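Local coordinates for protein Pre-mRNA-splicing factor SAD1 (Saccharomyces cerevisiae, PDB 4MSX) that promotes assembly of newly made U4 snRNA into the U4/U6 snRNP, is required for pre-mRNA splicing and, though built like a deubiquitinase, is catalytically inactive, at residues G294-A299 against F366-L371; F269-F274 against P319-T324. All blocks are in the same frame, centred on the assembly; numbering follows the deposited sequence. Where two conformers were deposited one is given.

Read from the N terminus, the chain first supplies the helix turn 269-274, then runs through helix 282-292 into strand 294-299, the first partner of contact 1. It returns along strand 315-320, whose end and following bend, 319-324, pack back on the helix turn and close contact 2. Only later does 366-371 come in beside 294-299 to close contact 1. The two loops therefore cross rather than nest, since their segments alternate. Gly-294 and Phe-320 join them directly through the backbone, and the Phe-320 ring touches Leu-368. Contact 1 pairs two strands of the three-stranded antiparallel sheet, and contact 2 fastens the bend at the end of its strand 315-320 to helix 266-280.

Contact 1: residues G294-A299 against F366-L371; sequences GKVKIA and FELTRL
Phe-366 and Ile-298 form an antiparallel non-hydrogen-bonded pair, their side chains side by side on one face. Ile-298 sets CG1 3.6 Å from Phe-366 CE2, at the ring's rim, while its CG2 rises above one ring face. Glu-367, on the other face, pairs with Lys-297 through two backbone bonds, the shorter from Lys-297 N to Glu-367 O at 2.7 Å and nearly straight at hydrogen (172°). Their charged ends do not touch: Lys-297 NZ and Glu-367 OE1 lie 4.7 Å apart, bridged by a water that accepts from the lysine and donates to the carboxylate. Leu-368 returns to the apolar face in a non-hydrogen-bonded pair with Val-296, and one of the two valine conformers brings CG2 to 3.6 Å from Leu-368 CD2. Here the regular register breaks. Thr-369 and Arg-370 both face Lys-295 in a classic beta bulge, and both their amides reach Lys-295 O in weak bonds. Thr-369 turns CG2 anti to its carbonyl carbon, which brings that methyl across Lys-297 CB at 3.6 Å. Arg-370 O accepts from Lys-295 N at 3.1 Å, and Arg-370 CB rests on Lys-295 CG before the two chains diverge. Arg-370 NH2 bonds to His-290 O in the last turn of helix 282-292, and NH1 to Lys-293 O just past it. Strand 294-299 is the central strand, flanked by 365-370 and 315-320, with Phe-354 of helix 352-355 packing against Phe-366 and Leu-368.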
ATOM      1  N   GLY A 294      -8.188 -15.488  -9.042  1.00 29.73           N
ATOM      2  CA  GLY A 294      -7.875 -16.753  -9.680  1.00 28.20           C
ATOM      3  C   GLY A 294      -8.954 -17.756  -9.356  1.00 30.62           C
ATOM      4  O   GLY A 294      -9.866 -17.473  -8.560  1.00 33.08           O
ATOM      5  N   LYS A 295      -8.866 -18.962  -9.934  1.00 30.34           N
ATOM      6  CA  LYS A 295      -9.798 -20.013  -9.553  1.00 32.72           C
ATOM      7  C   LYS A 295      -9.038 -21.322  -9.561  1.00 34.55           C
ATOM      8  O   LYS A 295      -8.219 -21.570 -10.460  1.00 32.21           O
ATOM      9  CB  LYS A 295     -10.972 -20.120 -10.543  1.00 36.13           C
ATOM     10  CG  LYS A 295     -11.850 -18.910 -10.589  1.00 38.27           C
ATOM     11  CD  LYS A 295     -13.072 -19.131 -11.499  1.00 55.61           C
ATOM     12  CE  LYS A 295     -13.895 -17.829 -11.630  1.00 55.08           C
ATOM     13  NZ  LYS A 295     -15.102 -18.020 -12.476  1.00 60.98           N
ATOM     14  N   VAL A 296      -9.274 -22.131  -8.527  1.00 32.10           N
ATOM     15  CA  VAL A 296      -8.721 -23.481  -8.461  0.53 34.88           C
ATOM     16  C   VAL A 296      -9.885 -24.445  -8.589  1.00 38.03           C
ATOM     17  O   VAL A 296     -10.947 -24.235  -7.988  1.00 32.74           O
ATOM     18  CB  VAL A 296      -8.031 -23.796  -7.103  0.53 36.06           C
ATOM     19  CG1 VAL A 296      -7.425 -25.195  -7.137  0.53 37.91           C
ATOM     20  CG2 VAL A 296      -6.982 -22.784  -6.771  0.53 36.59           C
ATOM     21  N   LYS A 297      -9.702 -25.499  -9.376  1.00 34.40           N
ATOM     22  CA  LYS A 297     -10.720 -26.529  -9.462  1.00 32.99           C
ATOM     23  C   LYS A 297     -10.168 -27.773  -8.807  1.00 33.64           C
ATOM     24  O   LYS A 297      -9.036 -28.181  -9.083  1.00 34.19           O
ATOM     25  CB  LYS A 297     -11.041 -26.777 -10.951  1.00 37.22           C
ATOM     26  CG  LYS A 297     -11.819 -28.066 -11.247  1.00 45.89           C
ATOM     27  CD  LYS A 297     -11.974 -28.245 -12.781  1.00 54.10           C
ATOM     28  CE  LYS A 297     -12.889 -29.418 -13.116  1.00 62.86           C
ATOM     29  NZ  LYS A 297     -12.888 -29.746 -14.574  1.00 72.97           N
ATOM     30  N   ILE A 298     -10.950 -28.392  -7.941  1.00 30.05           N
ATOM     31  CA  ILE A 298     -10.525 -29.636  -7.324  1.00 35.76           C
ATOM     32  C   ILE A 298     -11.513 -30.714  -7.744  1.00 35.00           C
ATOM     33  O   ILE A 298     -12.730 -30.521  -7.577  1.00 41.30           O
ATOM     34  CB  ILE A 298     -10.540 -29.526  -5.761  1.00 42.90           C
ATOM     35  CG1 ILE A 298      -9.647 -28.377  -5.299  1.00 45.60           C
ATOM     36  CG2 ILE A 298     -10.119 -30.845  -5.146  1.00 44.29           C
ATOM     37  CD1 ILE A 298     -10.408 -27.110  -5.033  1.00 52.38           C
ATOM     38  N   ALA A 299     -11.024 -31.833  -8.273  1.00 40.86           N
ATOM     39  CA  ALA A 299     -11.917 -32.828  -8.857  1.00 44.05           C
ATOM     40  C   ALA A 299     -11.497 -34.248  -8.540  1.00 49.50           C
ATOM     41  O   ALA A 299     -10.311 -34.550  -8.476  1.00 52.57           O
ATOM     42  CB  ALA A 299     -11.952 -32.652 -10.394  1.00 42.18           C
ATOM     43  N   PHE A 366      -5.925 -31.225  -8.837  1.00 44.71           N
ATOM     44  CA  PHE A 366      -6.008 -29.778  -8.580  1.00 45.68           C
ATOM     45  C   PHE A 366      -5.629 -29.073  -9.853  1.00 37.96           C
ATOM     46  O   PHE A 366      -4.638 -29.463 -10.475  1.00 38.85           O
ATOM     47  CB  PHE A 366      -4.993 -29.376  -7.524  1.00 43.98           C
ATOM     48  CG  PHE A 366      -5.374 -29.780  -6.141  1.00 46.41           C
ATOM     49  CD1 PHE A 366      -5.079 -31.051  -5.677  1.00 53.13           C
ATOM     50  CD2 PHE A 366      -6.019 -28.888  -5.309  1.00 48.66           C
ATOM     51  CE1 PHE A 366      -5.430 -31.427  -4.400  1.00 50.57           C
ATOM     52  CE2 PHE A 366      -6.372 -29.247  -4.022  1.00 54.81           C
ATOM     53  CZ  PHE A 366      -6.076 -30.519  -3.567  1.00 49.43           C
ATOM     54  N   GLU A 367      -6.370 -28.046 -10.241  1.00 35.25           N
ATOM     55  CA  GLU A 367      -6.037 -27.340 -11.454  1.00 34.64           C
ATOM     56  C   GLU A 367      -6.318 -25.847 -11.298  1.00 33.08           C
ATOM     57  O   GLU A 367      -7.379 -25.490 -10.806  1.00 35.63           O
ATOM     58  CB  GLU A 367      -6.901 -27.864 -12.608  1.00 39.23           C
ATOM     59  CG  GLU A 367      -6.506 -27.289 -13.969  1.00 50.97           C
ATOM     60  CD  GLU A 367      -7.412 -27.786 -15.113  1.00 75.54           C
ATOM     61  OE1 GLU A 367      -8.296 -28.647 -14.861  1.00 61.31           O
ATOM     62  OE2 GLU A 367      -7.240 -27.304 -16.261  1.00 63.14           O
ATOM     63  N   LEU A 368      -5.407 -24.994 -11.743  1.00 32.18           N
ATOM     64  CA  LEU A 368      -5.718 -23.552 -11.790  1.00 33.38           C
ATOM     65  C   LEU A 368      -6.540 -23.290 -13.034  1.00 37.68           C
ATOM     66  O   LEU A 368      -5.996 -23.286 -14.123  1.00 43.03           O
ATOM     67  CB  LEU A 368      -4.423 -22.723 -11.793  1.00 31.01           C
ATOM     68  CG  LEU A 368      -3.725 -22.853 -10.438  1.00 40.06           C
ATOM     69  CD1 LEU A 368      -2.324 -22.270 -10.468  1.00 38.74           C
ATOM     70  CD2 LEU A 368      -4.591 -22.203  -9.344  1.00 45.89           C
ATOM     71  N   THR A 369      -7.851 -23.128 -12.908  1.00 31.21           N
ATOM     72  CA  THR A 369      -8.661 -22.948 -14.119  1.00 39.01           C
ATOM     73  C   THR A 369      -8.887 -21.478 -14.482  1.00 46.12           C
ATOM     74  O   THR A 369      -9.408 -21.190 -15.549  1.00 34.80           O
ATOM     75  CB  THR A 369     -10.024 -23.573 -13.980  1.00 40.09           C
ATOM     76  OG1 THR A 369     -10.632 -23.085 -12.766  1.00 41.53           O
ATOM     77  CG2 THR A 369      -9.907 -25.106 -13.934  1.00 40.58           C
ATOM     78  N   ARG A 370      -8.572 -20.540 -13.591  1.00 36.24           N
ATOM     79  CA  ARG A 370      -8.476 -19.145 -14.037  1.00 34.75           C
ATOM     80  C   ARG A 370      -7.168 -18.582 -13.550  1.00 39.59           C
ATOM     81  O   ARG A 370      -6.887 -18.534 -12.335  1.00 36.11           O
ATOM     82  CB  ARG A 370      -9.650 -18.282 -13.584  1.00 36.22           C
ATOM     83  CG  ARG A 370      -9.560 -16.802 -14.165  1.00 34.18           C
ATOM     84  CD  ARG A 370     -10.758 -15.957 -13.754  1.00 39.98           C
ATOM     85  NE  ARG A 370     -10.864 -14.803 -14.654  1.00 40.19           N
ATOM     86  CZ  ARG A 370     -10.344 -13.605 -14.437  1.00 49.10           C
ATOM     87  NH1 ARG A 370      -9.711 -13.339 -13.284  1.00 35.98           N
ATOM     88  NH2 ARG A 370     -10.495 -12.652 -15.372  1.00 37.22           N
ATOM     89  N   LEU A 371      -6.346 -18.189 -14.495  1.00 31.19           N
ATOM     90  CA  LEU A 371      -5.053 -17.628 -14.175  1.00 32.33           C
ATOM     91  C   LEU A 371      -5.181 -16.121 -14.370  1.00 43.44           C
ATOM     92  O   LEU A 371      -5.403 -15.659 -15.472  1.00 34.97           O
ATOM     93  CB  LEU A 371      -3.961 -18.223 -15.063  1.00 37.30           C
ATOM     94  CG  LEU A 371      -3.503 -19.625 -14.632  1.00 40.82           C
ATOM     95  CD1 LEU A 371      -2.592 -20.237 -15.664  1.00 42.47           C
ATOM     96  CD2 LEU A 371      -2.801 -19.556 -13.299  1.00 35.20           C
TER
HETATM   97  O   HOH W   1     -10.598 -28.369 -16.071  1.00 68.88           O

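Contact 2: residues F269-F274 against P319-T324; sequences FLLWLF and PFWVLT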
ATOM      1  N   PHE A 269      -4.444  -8.717   6.126  1.00 21.35           N
ATOM      2  CA  PHE A 269      -4.841  -7.340   5.829  1.00 20.58           C
ATOM      3  C   PHE A 269      -5.139  -7.162   4.333  1.00 24.09           C
ATOM      4  O   PHE A 269      -6.093  -6.485   3.976  1.00 23.27           O
ATOM      5  CB  PHE A 269      -3.786  -6.353   6.294  1.00 18.27           C
ATOM      6  CG  PHE A 269      -4.177  -4.894   6.058  1.00 22.12           C
ATOM      7  CD1 PHE A 269      -5.343  -4.368   6.636  1.00 25.02           C
ATOM      8  CD2 PHE A 269      -3.402  -4.069   5.234  1.00 25.45           C
ATOM      9  CE1 PHE A 269      -5.722  -3.031   6.410  1.00 26.40           C
ATOM     10  CE2 PHE A 269      -3.771  -2.702   5.008  1.00 26.00           C
ATOM     11  CZ  PHE A 269      -4.916  -2.201   5.611  1.00 25.32           C
ATOM     12  N   LEU A 270      -4.345  -7.794   3.461  1.00 21.44           N
ATOM     13  CA  LEU A 270      -4.631  -7.736   2.004  0.56 22.45           C
ATOM     14  C   LEU A 270      -6.022  -8.293   1.723  1.00 20.85           C
ATOM     15  O   LEU A 270      -6.798  -7.697   0.984  1.00 22.87           O
ATOM     16  CB  LEU A 270      -3.581  -8.561   1.231  0.56 20.90           C
ATOM     17  CG  LEU A 270      -3.861  -8.508  -0.294  0.56 27.40           C
ATOM     18  CD1 LEU A 270      -2.538  -8.542  -1.073  0.56 31.95           C
ATOM     19  CD2 LEU A 270      -4.761  -9.655  -0.683  0.56 24.43           C
ATOM     20  N   LEU A 271      -6.365  -9.438   2.324  1.00 21.10           N
ATOM     21  CA  LEU A 271      -7.661 -10.078   2.066  1.00 21.46           C
ATOM     22  C   LEU A 271      -8.759  -9.156   2.613  1.00 26.95           C
ATOM     23  O   LEU A 271      -9.813  -8.973   1.998  1.00 25.69           O
ATOM     24  CB  LEU A 271      -7.793 -11.417   2.822  1.00 23.77           C
ATOM     25  CG  LEU A 271      -6.861 -12.527   2.227  1.00 30.45           C
ATOM     26  CD1 LEU A 271      -6.923 -13.830   2.996  1.00 30.46           C
ATOM     27  CD2 LEU A 271      -7.228 -12.810   0.766  1.00 27.14           C
ATOM     28  N   TRP A 272      -8.558  -8.640   3.821  1.00 22.23           N
ATOM     29  CA  TRP A 272      -9.565  -7.711   4.377  1.00 23.49           C
ATOM     30  C   TRP A 272      -9.769  -6.498   3.414  1.00 25.32           C
ATOM     31  O   TRP A 272     -10.908  -6.039   3.164  1.00 26.85           O
ATOM     32  CB  TRP A 272      -9.099  -7.186   5.767  1.00 25.05           C
ATOM     33  CG  TRP A 272     -10.146  -6.379   6.485  1.00 27.34           C
ATOM     34  CD1 TRP A 272     -11.058  -6.836   7.436  1.00 29.68           C
ATOM     35  CD2 TRP A 272     -10.352  -4.957   6.378  1.00 22.95           C
ATOM     36  NE1 TRP A 272     -11.834  -5.760   7.896  1.00 29.20           N
ATOM     37  CE2 TRP A 272     -11.416  -4.613   7.267  1.00 30.20           C
ATOM     38  CE3 TRP A 272      -9.750  -3.944   5.612  1.00 24.25           C
ATOM     39  CZ2 TRP A 272     -11.910  -3.312   7.371  1.00 29.87           C
ATOM     40  CZ3 TRP A 272     -10.250  -2.610   5.744  1.00 27.96           C
ATOM     41  CH2 TRP A 272     -11.306  -2.338   6.627  1.00 31.72           C
ATOM     42  N   LEU A 273      -8.662  -5.930   2.974  1.00 21.68           N
ATOM     43  CA  LEU A 273      -8.703  -4.691   2.185  1.00 24.94           C
ATOM     44  C   LEU A 273      -9.344  -4.991   0.797  1.00 28.18           C
ATOM     45  O   LEU A 273     -10.192  -4.226   0.309  1.00 25.99           O
ATOM     46  CB  LEU A 273      -7.292  -4.132   1.980  1.00 24.55           C
ATOM     47  CG  LEU A 273      -7.306  -2.691   1.487  1.00 30.04           C
ATOM     48  CD1 LEU A 273      -7.835  -1.716   2.593  1.00 28.99           C
ATOM     49  CD2 LEU A 273      -5.917  -2.284   1.008  1.00 32.08           C
ATOM     50  N   PHE A 274      -8.964  -6.104   0.156  1.00 24.63           N
ATOM     51  CA  PHE A 274      -9.650  -6.461  -1.124  1.00 25.86           C
ATOM     52  C   PHE A 274     -11.153  -6.653  -0.934  1.00 30.77           C
ATOM     53  O   PHE A 274     -11.964  -6.193  -1.759  1.00 29.97           O
ATOM     54  CB  PHE A 274      -9.130  -7.768  -1.710  1.00 23.69           C
ATOM     55  CG  PHE A 274      -7.890  -7.605  -2.538  1.00 29.79           C
ATOM     56  CD1 PHE A 274      -7.075  -6.503  -2.394  1.00 35.85           C
ATOM     57  CD2 PHE A 274      -7.553  -8.550  -3.486  1.00 45.96           C
ATOM     58  CE1 PHE A 274      -5.922  -6.347  -3.184  1.00 42.46           C
ATOM     59  CE2 PHE A 274      -6.407  -8.408  -4.271  1.00 38.54           C
ATOM     60  CZ  PHE A 274      -5.599  -7.314  -4.116  1.00 37.14           C
ATOM     61  N   PRO A 319     -12.857 -19.640  -6.056  1.00 36.65           N
ATOM     62  CA  PRO A 319     -12.066 -18.457  -6.423  1.00 33.15           C
ATOM     63  C   PRO A 319     -11.050 -18.136  -5.310  1.00 34.59           C
ATOM     64  O   PRO A 319     -11.232 -18.581  -4.172  1.00 29.71           O
ATOM     65  CB  PRO A 319     -13.121 -17.350  -6.525  1.00 35.55           C
ATOM     66  CG  PRO A 319     -14.193 -17.788  -5.580  1.00 51.43           C
ATOM     67  CD  PRO A 319     -14.207 -19.300  -5.585  1.00 48.38           C
ATOM     68  N   PHE A 320     -10.012 -17.376  -5.632  1.00 32.01           N
ATOM     69  CA  PHE A 320      -9.094 -16.889  -4.611  1.00 35.92           C
ATOM     70  C   PHE A 320      -8.555 -15.539  -4.989  1.00 31.28           C
ATOM     71  O   PHE A 320      -8.385 -15.229  -6.166  1.00 32.17           O
ATOM     72  CB  PHE A 320      -7.906 -17.872  -4.410  1.00 29.79           C
ATOM     73  CG  PHE A 320      -7.050 -18.076  -5.655  1.00 28.97           C
ATOM     74  CD1 PHE A 320      -6.017 -17.180  -5.973  1.00 27.59           C
ATOM     75  CD2 PHE A 320      -7.251 -19.192  -6.485  1.00 31.14           C
ATOM     76  CE1 PHE A 320      -5.207 -17.383  -7.124  1.00 30.70           C
ATOM     77  CE2 PHE A 320      -6.439 -19.408  -7.633  1.00 33.39           C
ATOM     78  CZ  PHE A 320      -5.423 -18.506  -7.949  1.00 34.31           C
ATOM     79  N   TRP A 321      -8.241 -14.740  -3.976  1.00 28.62           N
ATOM     80  CA  TRP A 321      -7.393 -13.570  -4.179  1.00 26.03           C
ATOM     81  C   TRP A 321      -5.963 -13.989  -3.996  1.00 27.88           C
ATOM     82  O   TRP A 321      -5.092 -13.440  -4.610  1.00 28.60           O
ATOM     83  CB  TRP A 321      -7.643 -12.466  -3.077  1.00 24.24           C
ATOM     84  CG  TRP A 321      -8.982 -11.886  -3.045  1.00 28.56           C
ATOM     85  CD1 TRP A 321      -9.873 -11.875  -1.984  1.00 32.57           C
ATOM     86  CD2 TRP A 321      -9.614 -11.171  -4.112  1.00 28.24           C
ATOM     87  NE1 TRP A 321     -11.003 -11.167  -2.350  1.00 34.83           N
ATOM     88  CE2 TRP A 321     -10.872 -10.755  -3.655  1.00 32.23           C
ATOM     89  CE3 TRP A 321      -9.229 -10.867  -5.430  1.00 31.62           C
ATOM     90  CZ2 TRP A 321     -11.753  -9.990  -4.457  1.00 33.82           C
ATOM     91  CZ3 TRP A 321     -10.100 -10.159  -6.227  1.00 35.53           C
ATOM     92  CH2 TRP A 321     -11.349  -9.723  -5.736  1.00 34.58           C
ATOM     93  N   VAL A 322      -5.714 -14.864  -3.009  1.00 26.06           N
ATOM     94  CA  VAL A 322      -4.337 -15.179  -2.672  1.00 23.60           C
ATOM     95  C   VAL A 322      -4.263 -16.706  -2.624  1.00 28.38           C
ATOM     96  O   VAL A 322      -5.067 -17.344  -1.963  1.00 26.79           O
ATOM     97  CB  VAL A 322      -3.950 -14.568  -1.282  1.00 29.23           C
ATOM     98  CG1 VAL A 322      -2.623 -15.165  -0.795  1.00 27.57           C
ATOM     99  CG2 VAL A 322      -3.896 -13.022  -1.373  1.00 25.20           C
ATOM    100  N   LEU A 323      -3.305 -17.284  -3.321  1.00 24.84           N
ATOM    101  CA  LEU A 323      -3.165 -18.742  -3.341  1.00 25.43           C
ATOM    102  C   LEU A 323      -2.144 -19.191  -2.344  1.00 24.88           C
ATOM    103  O   LEU A 323      -0.993 -18.807  -2.435  1.00 27.31           O
ATOM    104  CB  LEU A 323      -2.709 -19.185  -4.741  1.00 29.25           C
ATOM    105  CG  LEU A 323      -2.603 -20.713  -4.864  1.00 33.39           C
ATOM    106  CD1 LEU A 323      -3.954 -21.386  -4.709  1.00 32.26           C
ATOM    107  CD2 LEU A 323      -1.989 -21.037  -6.221  1.00 32.57           C
ATOM    108  N   THR A 324      -2.561 -19.980  -1.357  1.00 24.25           N
ATOM    109  CA  THR A 324      -1.643 -20.399  -0.303  1.00 23.49           C
ATOM    110  C   THR A 324      -0.914 -21.640  -0.763  1.00 32.69           C
ATOM    111  O   THR A 324      -1.534 -22.573  -1.213  1.00 29.49           O
ATOM    112  CB  THR A 324      -2.369 -20.692   1.032  1.00 31.32           C
ATOM    113  OG1 THR A 324      -2.818 -19.443   1.583  1.00 28.70           O
ATOM    114  CG2 THR A 324      -1.391 -21.385   2.057  1.00 32.07           C
TER
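Phe-274 drives its ring edge into the face of Trp-321, a T-shaped stack with planes at 89° and the centroid of the indole six-membered ring 5.0 Å from that of the phenyl. Phe-274 CD2 leads, 3.4 Å from Trp-321 CD2. Phe-274 CB sits over the five-membered ring of the same indole in a CH-pi contact, so this one side chain spans both halves of the bicycle. Trp-321 carries CG anti to its carbonyl carbon (chi1 -63°), which presents the indole face to Phe-274. Leu-271 comes from the indole's edge, its CD2 3.9 Å from Trp-321 CB, and the same methyl reaches Val-322 CG2 at 4.0 Å. In one of its two conformers Leu-270 brings CD2 to 3.5 Å from Val-322 CG2 and over the centre of the Phe-274 ring. One face of helix 266-280 thereby packs on the bend that leaves strand 315-320; Trp-321 lies in it, where the chain crosses from the three-stranded sheet toward the mixed sheet of the USP-like domain. Further out, Trp-321 NE1 donates to Asn-275 OD1 and Lys-293 makes a cation-pi contact with the indole. Leu-288 and Cys-292 of helix 282-292 pack on Trp-321, and Val-322 leans on Ile-376 and His-378 of strand 374-379.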